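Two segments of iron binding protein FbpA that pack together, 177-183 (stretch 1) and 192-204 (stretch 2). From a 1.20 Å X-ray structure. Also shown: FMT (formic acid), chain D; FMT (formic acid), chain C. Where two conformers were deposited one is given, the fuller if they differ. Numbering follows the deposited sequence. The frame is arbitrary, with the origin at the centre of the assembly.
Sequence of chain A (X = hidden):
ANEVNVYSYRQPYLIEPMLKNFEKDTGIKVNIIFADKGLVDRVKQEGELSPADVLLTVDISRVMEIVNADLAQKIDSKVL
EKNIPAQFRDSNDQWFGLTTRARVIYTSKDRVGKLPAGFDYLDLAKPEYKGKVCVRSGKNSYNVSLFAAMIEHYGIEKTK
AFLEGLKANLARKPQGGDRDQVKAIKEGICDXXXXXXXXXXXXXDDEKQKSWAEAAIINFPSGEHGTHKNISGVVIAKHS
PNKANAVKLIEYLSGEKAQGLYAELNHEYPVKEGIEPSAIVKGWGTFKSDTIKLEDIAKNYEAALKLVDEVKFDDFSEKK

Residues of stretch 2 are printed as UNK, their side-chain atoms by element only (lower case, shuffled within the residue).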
# COMPACT_ATOMS: atom_id res chain seq x y z
N GLY A 177 -13.54 1.27 -1.04
CA GLY A 177 -12.09 1.38 -1.00
C GLY A 177 -11.64 2.82 -0.87
O GLY A 177 -12.42 3.71 -0.50
N ASP A 178 -10.38 3.07 -1.17
CA ASP A 178 -9.81 4.40 -0.99
C ASP A 178 -10.43 5.43 -1.94
O ASP A 178 -10.74 6.55 -1.53
CB ASP A 178 -8.29 4.38 -1.19
CG ASP A 178 -7.53 3.80 -0.02
OD1 ASP A 178 -8.13 3.43 1.01
OD2 ASP A 178 -6.29 3.69 -0.09
N ARG A 179 -10.60 5.07 -3.21
CA ARG A 179 -11.18 6.00 -4.19
C ARG A 179 -12.61 6.37 -3.81
O ARG A 179 -13.02 7.52 -3.98
CB ARG A 179 -11.15 5.42 -5.60
CG ARG A 179 -9.74 5.28 -6.16
CD ARG A 179 -9.66 4.43 -7.41
NE ARG A 179 -10.04 3.05 -7.12
CZ ARG A 179 -10.34 2.14 -8.04
NH1 ARG A 179 -10.30 2.43 -9.33
NH2 ARG A 179 -10.70 0.92 -7.66
N ASP A 180 -13.36 5.42 -3.27
CA ASP A 180 -14.74 5.66 -2.88
C ASP A 180 -14.86 6.75 -1.82
O ASP A 180 -15.85 7.48 -1.80
CB ASP A 180 -15.38 4.39 -2.30
CG ASP A 180 -15.69 3.35 -3.35
OD1 ASP A 180 -16.08 3.72 -4.47
OD2 ASP A 180 -15.58 2.13 -3.12
N GLN A 181 -13.86 6.89 -0.94
CA GLN A 181 -13.92 7.94 0.07
C GLN A 181 -13.79 9.31 -0.56
O GLN A 181 -14.38 10.28 -0.08
CB GLN A 181 -12.85 7.78 1.16
CG GLN A 181 -12.59 6.38 1.66
CD GLN A 181 -13.84 5.66 2.12
OE1 GLN A 181 -14.62 6.20 2.90
NE2 GLN A 181 -14.03 4.44 1.64
N VAL A 182 -12.99 9.40 -1.62
CA VAL A 182 -12.82 10.66 -2.35
C VAL A 182 -14.08 11.00 -3.17
O VAL A 182 -14.46 12.16 -3.29
CB VAL A 182 -11.53 10.66 -3.20
CG1 VAL A 182 -11.37 11.99 -3.91
CG2 VAL A 182 -10.32 10.38 -2.29
N LYS A 183 -14.75 9.99 -3.72
CA LYS A 183 -16.07 10.20 -4.31
C LYS A 183 -17.01 10.80 -3.28
O LYS A 183 -17.78 11.71 -3.60
CB LYS A 183 -16.63 8.87 -4.83
CG LYS A 183 -17.96 9.00 -5.58
CD LYS A 183 -18.50 7.64 -5.99
CE LYS A 183 -19.65 7.77 -6.99
NZ LYS A 183 -20.40 6.49 -7.12
N UNK A 192 -12.85 14.91 5.01
CA UNK A 192 -11.52 14.34 5.21
C UNK A 192 -11.61 12.85 4.95
O UNK A 192 -12.55 12.21 5.39
o UNK A 192 -10.93 19.92 8.44
c UNK A 192 -12.17 16.60 7.55
c UNK A 192 -10.96 18.61 8.02
c UNK A 192 -11.00 15.96 7.14
c UNK A 192 -9.81 16.67 7.20
c UNK A 192 -12.15 17.92 7.99
c UNK A 192 -9.78 17.99 7.64
c UNK A 192 -11.03 14.52 6.65
N UNK A 193 -10.64 12.30 4.23
CA UNK A 193 -10.53 10.85 4.13
C UNK A 193 -9.07 10.42 4.23
O UNK A 193 -8.16 11.23 4.10
o UNK A 193 -10.30 10.53 1.73
c UNK A 193 -11.15 10.32 2.84
N UNK A 194 -8.88 9.14 4.50
CA UNK A 194 -7.55 8.53 4.47
C UNK A 194 -7.51 7.62 3.25
O UNK A 194 -8.46 6.88 2.99
c UNK A 194 -5.97 6.99 5.65
c UNK A 194 -7.30 8.66 6.97
c UNK A 194 -7.23 7.93 8.31
c UNK A 194 -7.30 7.73 5.76
N UNK A 195 -6.43 7.67 2.48
CA UNK A 195 -6.28 6.80 1.33
C UNK A 195 -4.87 6.84 0.77
O UNK A 195 -4.09 7.71 1.14
N UNK A 196 -4.54 5.93 -0.13
CA UNK A 196 -3.20 5.89 -0.68
C UNK A 196 -3.03 6.93 -1.79
O UNK A 196 -3.96 7.22 -2.56
o UNK A 196 -2.31 3.88 1.05
c UNK A 196 -2.55 3.50 -0.09
c UNK A 196 -2.85 4.49 -1.21
n UNK A 196 -2.56 2.22 -0.44
N UNK A 197 -1.83 7.47 -1.87
CA UNK A 197 -1.49 8.60 -2.74
C UNK A 197 -1.72 8.32 -4.22
O UNK A 197 -2.26 9.14 -4.94
c UNK A 197 -0.03 8.98 -2.51
o UNK A 197 0.84 7.86 -2.66
N UNK A 198 -1.28 7.15 -4.68
CA UNK A 198 -1.32 6.84 -6.11
C UNK A 198 -2.74 6.86 -6.66
O UNK A 198 -2.95 7.15 -7.84
c UNK A 198 -0.60 5.51 -6.43
c UNK A 198 -2.63 2.47 -5.40
c UNK A 198 -1.12 4.33 -5.65
c UNK A 198 -2.08 2.20 -4.15
o UNK A 198 -2.55 1.18 -3.36
c UNK A 198 -0.59 4.03 -4.40
c UNK A 198 -1.07 2.98 -3.66
c UNK A 198 -2.15 3.54 -6.14
N UNK A 199 -3.73 6.57 -5.82
CA UNK A 199 -5.12 6.61 -6.27
C UNK A 199 -5.55 8.00 -6.76
O UNK A 199 -6.42 8.10 -7.61
c UNK A 199 -5.72 4.12 -3.68
c UNK A 199 -6.02 4.63 -4.93
c UNK A 199 -6.26 3.73 -5.96
c UNK A 199 -6.08 6.13 -5.17
c UNK A 199 -6.20 2.36 -5.75
c UNK A 199 -5.91 1.88 -4.49
c UNK A 199 -5.66 2.75 -3.45
o UNK A 199 -5.84 0.53 -4.26
N UNK A 200 -4.96 9.07 -6.23
CA UNK A 200 -5.27 10.41 -6.70
C UNK A 200 -4.91 10.56 -8.18
O UNK A 200 -5.70 11.09 -8.97
c UNK A 200 -6.34 13.18 -5.41
c UNK A 200 -4.41 13.84 -6.64
c UNK A 200 -4.92 15.13 -6.75
o UNK A 200 -6.64 16.72 -6.29
c UNK A 200 -5.11 12.85 -5.98
c UNK A 200 -6.85 14.47 -5.51
c UNK A 200 -4.55 11.45 -5.86
c UNK A 200 -6.14 15.44 -6.18
N UNK A 201 -3.74 10.07 -8.56
CA UNK A 201 -3.33 10.07 -9.96
C UNK A 201 -4.16 9.15 -10.83
O UNK A 201 -4.52 9.51 -11.96
N UNK A 202 -4.48 7.97 -10.33
CA UNK A 202 -5.36 7.06 -11.06
C UNK A 202 -6.71 7.71 -11.35
O UNK A 202 -7.23 7.58 -12.45
n UNK A 202 -4.19 3.45 -13.76
c UNK A 202 -4.32 4.87 -10.17
c UNK A 202 -3.72 4.47 -11.52
c UNK A 202 -4.69 3.66 -12.38
c UNK A 202 -5.56 5.75 -10.29
N UNK A 203 -7.28 8.40 -10.37
CA UNK A 203 -8.58 9.06 -10.56
C UNK A 203 -8.48 10.18 -11.58
O UNK A 203 -9.34 10.32 -12.45
c UNK A 203 -9.13 9.58 -9.23
c UNK A 203 -9.62 8.48 -8.31
c UNK A 203 -8.93 9.73 -5.91
s UNK A 203 -10.36 9.07 -6.77
N UNK A 204 -7.41 10.97 -11.51
CA UNK A 204 -7.22 12.06 -12.47
C UNK A 204 -7.11 11.56 -13.91
O UNK A 204 -7.55 12.25 -14.83
c UNK A 204 -4.75 14.34 -10.46
c UNK A 204 -7.07 14.96 -11.21
c UNK A 204 -5.97 12.88 -12.11
c UNK A 204 -6.11 13.81 -10.90
C FMT D . -9.20 1.51 -4.10
O1 FMT D . -9.00 1.22 -2.83
O2 FMT D . -9.92 2.45 -4.38
C FMT C . -3.07 -1.75 -5.26
O1 FMT C . -2.86 -2.71 -6.15
O2 FMT C . -2.22 -0.91 -5.08
O HOH W 1 -9.45 8.00 0.57
O HOH W 2 -9.87 4.58 3.14

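Position 192 carries one carbon, then a six-carbon ring bearing one oxygen. The CA-to-CB bond points away, and no side-chain atom comes within 8 Å of stretch 1. It is Tyr-192.

Position 193 has one carbon and one oxygen. Its CB points toward the helix and lies 3.5 Å from Gln-181 CB, while its oxygen also shares water 1 with Asp-178 O. This is Ser-193; OG stands 4.0 Å from Val-182 CG2.

Position 194 has four carbons, forked at the first, one arm two carbons long: Ile-194. Its CA-to-CB bond points away from stretch 1, and the side chain comes no nearer than 6.2 Å, but its carbonyl O accepts from water 2, which also donates to Asp-178 OD1.

Position 195 has no side-chain atoms and is Gly-195. Its CA is 3.4 Å from Asp-178 OD2, and an ideal CB would fall 3.3 Å from Asp-178 CB, a tight fit. The bare backbone thus suits the closest CA approach in the register, 4.9 Å between Gly-195 CA and Asp-178 CA.

Position 196 has two carbons, the second carrying one oxygen and one nitrogen, a carboxamide: Asn-196. Its backbone N donates to Asp-178 OD2 at 2.8 Å with an angle of 150°.

Position 197, one carbon and one oxygen, points away without contact: Ser-197.

Position 198 shows one carbon and a six-carbon ring bearing oxygen, with nothing on stretch 1 in contact. As Tyr-198, its OH accepts from Asn-196 ND2 at 3.1 Å.

Position 199 repeats that ring pattern but points toward stretch 1. This is Tyr-199: CE1 lies 3.5 Å from Asp-178 OD2, near the ring plane, and CD2 lies 3.8 Å from Arg-179 CD. The chain D formic acid covers one ring face.

Position 200, another oxygen-bearing ring, points away and makes no contact: Tyr-200. Position 201 has no side chain: Gly-201. Position 202 has four carbons in a row ending in nitrogen, its end leading away: Lys-202.

Position 203 is unbranched, two carbons, sulfur, one carbon: Met-203. CG is 3.9 Å from Arg-179 CG, and CE is 3.9 Å from Val-182 CB.

Position 204 has four carbons forked at the second, out of reach: Leu-204.

The contact buries 490 Å² and has one direct hydrogen bond, from Asn-196 N to Asp-178 OD2. Two waters extend this polar link along the strand, whose direction runs 150° from that of the stretch 1 helix. Tyr-199 and Met-203, one helical turn apart, both meet Arg-179. Formic acid in chain D joins the site, with O2 accepting from Arg-179 NE at 2.8 Å.

Stretch 2 (192-204) YSIGNSYYYGKML
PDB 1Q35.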